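PDB 6CTH: concanavalin A-like lectin protein kinase family protein from Theobroma cacao, which probably phosphorylates protein substrates as the kinase domain of a lectin receptor-like kinase, here holding an oxindole inhibitor and a magnesium ion. Local coordinates for residues A125-Y128 with L129-G133; A253-P256 with K257-E260. All coordinates share one frame; numbering follows the deposited sequence.

Interaction 1: A125-Y128 with L129-G133; sequences ALLY and LHEEG
Leu126 and His130, one helical turn apart near the C-terminal end of helix 112-132, meet in a CH-pi contact. CD1 of Leu126 lies 3.7 Å from the centroid of the His130 imidazole, 29° off the ring normal. With chi1 at -154° the CG of Leu126 turns away from its own backbone N, and the branch reaches down the helix over the imidazole face, nearer CE1 and NE2 than the CB end. Leu129 CD1 adds an apolar contact 4.2 Å from Leu126 CD1. Backbone bonds run in the i to i+4 pattern, from Leu129 N to Ala125 O through to the last, 3.1 Å from Glu132 N to Tyr128 O. Among the polar side chains, Glu132, extended beyond CG, runs across the Tyr128 and Leu127 side chains at about a right angle. OE1 of Glu132 meets the Tyr128 ring at its edge, in plane, 3.5 Å from Tyr128 CD1, with carboxylate and ring 86° apart, while Glu132 OE2 comes 3.6 Å from Leu127 CG. His130 NE2 is hydrogen-bonded to Asp199 of helix 196-212, Tyr128 OH bonds to Arg70 N, and Glu131 forms a salt bridge with Lys196. The imidazole is thus covered on one face by a leucine, while the bond from NE2 to Asp199 fixes the rotation of the ring.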
loop_
_atom_site.group_PDB
_atom_site.type_symbol
_atom_site.label_atom_id
_atom_site.label_comp_id
_atom_site.label_asym_id
_atom_site.label_seq_id
_atom_site.Cartn_x
_atom_site.Cartn_y
_atom_site.Cartn_z
ATOM N N ALA A 125 9.316 5.025 0.563
ATOM C CA ALA A 125 9.391 3.573 0.761
ATOM C C ALA A 125 9.766 2.828 -0.514
ATOM O O ALA A 125 10.604 1.949 -0.495
ATOM C CB ALA A 125 8.074 3.049 1.327
ATOM N N LEU A 126 9.090 3.159 -1.601
ATOM C CA LEU A 126 9.323 2.513 -2.872
ATOM C C LEU A 126 10.736 2.767 -3.392
ATOM O O LEU A 126 11.345 1.900 -3.974
ATOM C CB LEU A 126 8.278 2.956 -3.882
ATOM C CG LEU A 126 7.979 1.979 -5.003
ATOM C CD1 LEU A 126 7.914 0.554 -4.495
ATOM C CD2 LEU A 126 6.685 2.356 -5.707
ATOM N N LEU A 127 11.223 3.981 -3.207
ATOM C CA LEU A 127 12.594 4.313 -3.644
ATOM C C LEU A 127 13.580 3.411 -2.913
ATOM O O LEU A 127 14.508 2.868 -3.501
ATOM C CB LEU A 127 12.915 5.766 -3.376
ATOM C CG LEU A 127 14.299 6.239 -3.782
ATOM C CD1 LEU A 127 14.518 6.115 -5.265
ATOM C CD2 LEU A 127 14.540 7.691 -3.332
ATOM N N TYR A 128 13.359 3.280 -1.626
ATOM C CA TYR A 128 14.216 2.407 -0.794
ATOM C C TYR A 128 14.156 0.957 -1.280
ATOM O O TYR A 128 15.180 0.270 -1.476
ATOM C CB TYR A 128 13.849 2.556 0.650
ATOM C CG TYR A 128 14.563 1.578 1.595
ATOM C CD1 TYR A 128 15.840 1.838 2.021
ATOM C CD2 TYR A 128 13.942 0.427 2.083
ATOM C CE1 TYR A 128 16.512 0.965 2.883
ATOM C CE2 TYR A 128 14.589 -0.443 2.943
ATOM C CZ TYR A 128 15.872 -0.163 3.366
ATOM O OH TYR A 128 16.475 -1.056 4.208
ATOM N N LEU A 129 12.935 0.463 -1.531
ATOM C CA LEU A 129 12.785 -0.865 -2.038
ATOM C C LEU A 129 13.459 -1.086 -3.378
ATOM O O LEU A 129 14.167 -2.086 -3.567
ATOM C CB LEU A 129 11.271 -1.268 -2.128
ATOM C CG LEU A 129 10.483 -1.397 -0.823
ATOM C CD1 LEU A 129 9.029 -1.723 -1.120
ATOM C CD2 LEU A 129 11.108 -2.413 0.116
ATOM N N HIS A 130 13.249 -0.189 -4.313
ATOM C CA HIS A 130 13.710 -0.409 -5.686
ATOM C C HIS A 130 15.194 -0.162 -5.861
ATOM O O HIS A 130 15.804 -0.819 -6.716
ATOM C CB HIS A 130 12.943 0.453 -6.687
ATOM C CG HIS A 130 11.531 -0.014 -6.911
ATOM N ND1 HIS A 130 10.629 0.682 -7.713
ATOM C CD2 HIS A 130 10.868 -1.072 -6.399
ATOM C CE1 HIS A 130 9.478 0.029 -7.707
ATOM N NE2 HIS A 130 9.580 -1.036 -6.922
ATOM N N GLU A 131 15.758 0.754 -5.080
ATOM C CA GLU A 131 17.086 1.288 -5.431
ATOM C C GLU A 131 18.115 1.305 -4.315
ATOM O O GLU A 131 19.278 1.544 -4.658
ATOM C CB GLU A 131 16.935 2.719 -5.912
ATOM C CG GLU A 131 16.056 2.900 -7.149
ATOM C CD GLU A 131 16.505 2.082 -8.362
ATOM O OE1 GLU A 131 17.738 1.771 -8.468
ATOM O OE2 GLU A 131 15.625 1.719 -9.222
ATOM N N GLU A 132 17.718 1.174 -3.060
ATOM C CA GLU A 132 18.662 1.445 -1.949
ATOM C C GLU A 132 19.216 0.244 -1.242
ATOM O O GLU A 132 20.191 0.410 -0.472
ATOM C CB GLU A 132 18.022 2.367 -0.932
ATOM C CG GLU A 132 17.664 3.739 -1.489
ATOM C CD GLU A 132 17.063 4.648 -0.456
ATOM O OE1 GLU A 132 17.488 4.624 0.703
ATOM O OE2 GLU A 132 16.247 5.486 -0.831
ATOM N N GLY A 133 18.683 -0.953 -1.500
ATOM C CA GLY A 133 19.176 -2.193 -0.883
ATOM C C GLY A 133 20.230 -2.914 -1.677
ATOM O O GLY A 133 20.429 -2.620 -2.868
#

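Interaction 2: A253-P256 with K257-E260; sequences AFDP and KQLE
The backbone passes from extended Phe254 and Asp255 into helical angles at Pro256, and helix 256-269 of the kinase domain starts with Asp255 as its N-cap. Phe254, just before the cap, and Leu259, four residues after it, close over this start as a hydrophobic staple. Two i to i+4 bonds open the helix: Leu259 N to Asp255 O at 2.9 Å and Glu260 N to Pro256 O at 3.0 Å. Pro256, in the first turn, has no N-H to offer, which suits a place where backbone amides lack helical acceptors. The Asp255 side chain answers the next amide, its OD1 accepting from Lys257 N in a weak capping bond of 3.3 Å with an N-H...O angle of 126°. Swung opposite its own N (chi1 -174°), the carboxylate also lies against the Gln258 amide. The two flat groups stack, their planes 19° apart, with OD2 of Asp255 3.6 Å from CD of Gln258. Gln258 is extended beyond CG, and its OE1 takes a hydrogen bond from Trp112 NE1 at the start of helix 112-132, so the indole fixes the amide that faces the cap. Lys257 makes a cation-pi contact with Phe289. Both staple residues also touch Trp112 and Ala246. Between them one methyl does the touching: Leu259 CD2 sits 3.3 Å from Phe254 CE1 and 3.9 Å from both CD1 and CZ of that ring.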
loop_
_atom_site.group_PDB
_atom_site.type_symbol
_atom_site.label_atom_id
_atom_site.label_comp_id
_atom_site.label_asym_id
_atom_site.label_seq_id
_atom_site.Cartn_x
_atom_site.Cartn_y
_atom_site.Cartn_z
ATOM N N ALA A 253 -10.759 22.924 0.923
ATOM C CA ALA A 253 -9.531 22.899 1.743
ATOM C C ALA A 253 -8.492 21.945 1.164
ATOM O O ALA A 253 -8.259 20.852 1.683
ATOM C CB ALA A 253 -9.856 22.529 3.183
ATOM N N PHE A 254 -7.909 22.362 0.055
ATOM C CA PHE A 254 -6.798 21.669 -0.543
ATOM C C PHE A 254 -6.013 22.636 -1.412
ATOM O O PHE A 254 -6.518 23.680 -1.821
ATOM C CB PHE A 254 -7.276 20.447 -1.348
ATOM C CG PHE A 254 -8.086 20.776 -2.569
ATOM C CD1 PHE A 254 -7.469 21.046 -3.783
ATOM C CD2 PHE A 254 -9.480 20.767 -2.517
ATOM C CE1 PHE A 254 -8.213 21.352 -4.920
ATOM C CE2 PHE A 254 -10.223 21.051 -3.647
ATOM C CZ PHE A 254 -9.592 21.349 -4.849
ATOM N N ASP A 255 -4.772 22.257 -1.697
ATOM C CA ASP A 255 -3.851 23.039 -2.499
ATOM C C ASP A 255 -3.985 22.614 -3.987
ATOM O O ASP A 255 -3.627 21.506 -4.350
ATOM C CB ASP A 255 -2.442 22.792 -1.952
ATOM C CG ASP A 255 -1.396 23.647 -2.592
ATOM O OD1 ASP A 255 -1.536 23.999 -3.764
ATOM O OD2 ASP A 255 -0.396 23.917 -1.909
ATOM N N PRO A 256 -4.497 23.500 -4.865
ATOM C CA PRO A 256 -4.725 23.116 -6.276
ATOM C C PRO A 256 -3.508 22.700 -7.102
ATOM O O PRO A 256 -3.611 21.884 -8.007
ATOM C CB PRO A 256 -5.333 24.403 -6.907
ATOM C CG PRO A 256 -5.798 25.239 -5.757
ATOM C CD PRO A 256 -4.865 24.911 -4.622
ATOM N N LYS A 257 -2.404 23.357 -6.848
ATOM C CA LYS A 257 -1.138 23.066 -7.494
ATOM C C LYS A 257 -0.649 21.627 -7.132
ATOM O O LYS A 257 -0.170 20.889 -7.991
ATOM C CB LYS A 257 -0.148 24.106 -7.017
ATOM C CG LYS A 257 1.204 24.068 -7.659
ATOM C CD LYS A 257 2.155 25.014 -6.911
ATOM C CE LYS A 257 3.596 24.781 -7.319
ATOM N NZ LYS A 257 3.740 24.906 -8.806
ATOM N N GLN A 258 -0.788 21.264 -5.861
ATOM C CA GLN A 258 -0.412 19.923 -5.367
ATOM C C GLN A 258 -1.406 18.898 -5.852
ATOM O O GLN A 258 -1.037 17.779 -6.167
ATOM C CB GLN A 258 -0.299 19.892 -3.835
ATOM C CG GLN A 258 0.913 20.632 -3.280
ATOM C CD GLN A 258 1.002 20.622 -1.764
ATOM O OE1 GLN A 258 0.075 20.245 -1.057
ATOM N NE2 GLN A 258 2.134 21.052 -1.258
ATOM N N LEU A 259 -2.681 19.273 -5.974
ATOM C CA LEU A 259 -3.674 18.329 -6.466
ATOM C C LEU A 259 -3.396 17.988 -7.907
ATOM O O LEU A 259 -3.452 16.830 -8.287
ATOM C CB LEU A 259 -5.113 18.868 -6.348
ATOM C CG LEU A 259 -6.187 18.019 -7.023
ATOM C CD1 LEU A 259 -6.306 16.607 -6.456
ATOM C CD2 LEU A 259 -7.513 18.754 -6.898
ATOM N N GLU A 260 -3.119 19.013 -8.721
ATOM C CA GLU A 260 -2.779 18.797 -10.098
ATOM C C GLU A 260 -1.586 17.879 -10.212
ATOM O O GLU A 260 -1.551 16.973 -11.044
ATOM C CB GLU A 260 -2.431 20.146 -10.783
ATOM C CG GLU A 260 -2.085 20.025 -12.249
ATOM C CD GLU A 260 -1.863 21.397 -12.892
ATOM O OE1 GLU A 260 -0.970 22.123 -12.424
ATOM O OE2 GLU A 260 -2.637 21.723 -13.797
#

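Both contacts are local, but they sit at different stages of a helix: interaction 1 near the C-terminal end of helix 112-132, interaction 2 at the N-terminal start of helix 256-269. Their nearest atoms are about 17 Å apart and do not touch, yet the two are tied through helix 112-132, whose opening residue Trp112 packs against 253-260. Interaction 1 is partly buried, about 12 Å from the inhibitor and the magnesium ion at the side chain of Leu129, and joins its helix to helices 196-212 and 280-287. Interaction 2 is a surface contact; a carboxylate weakly caps one helix amide there, whereas in interaction 1 a carboxylate borders an aromatic edge.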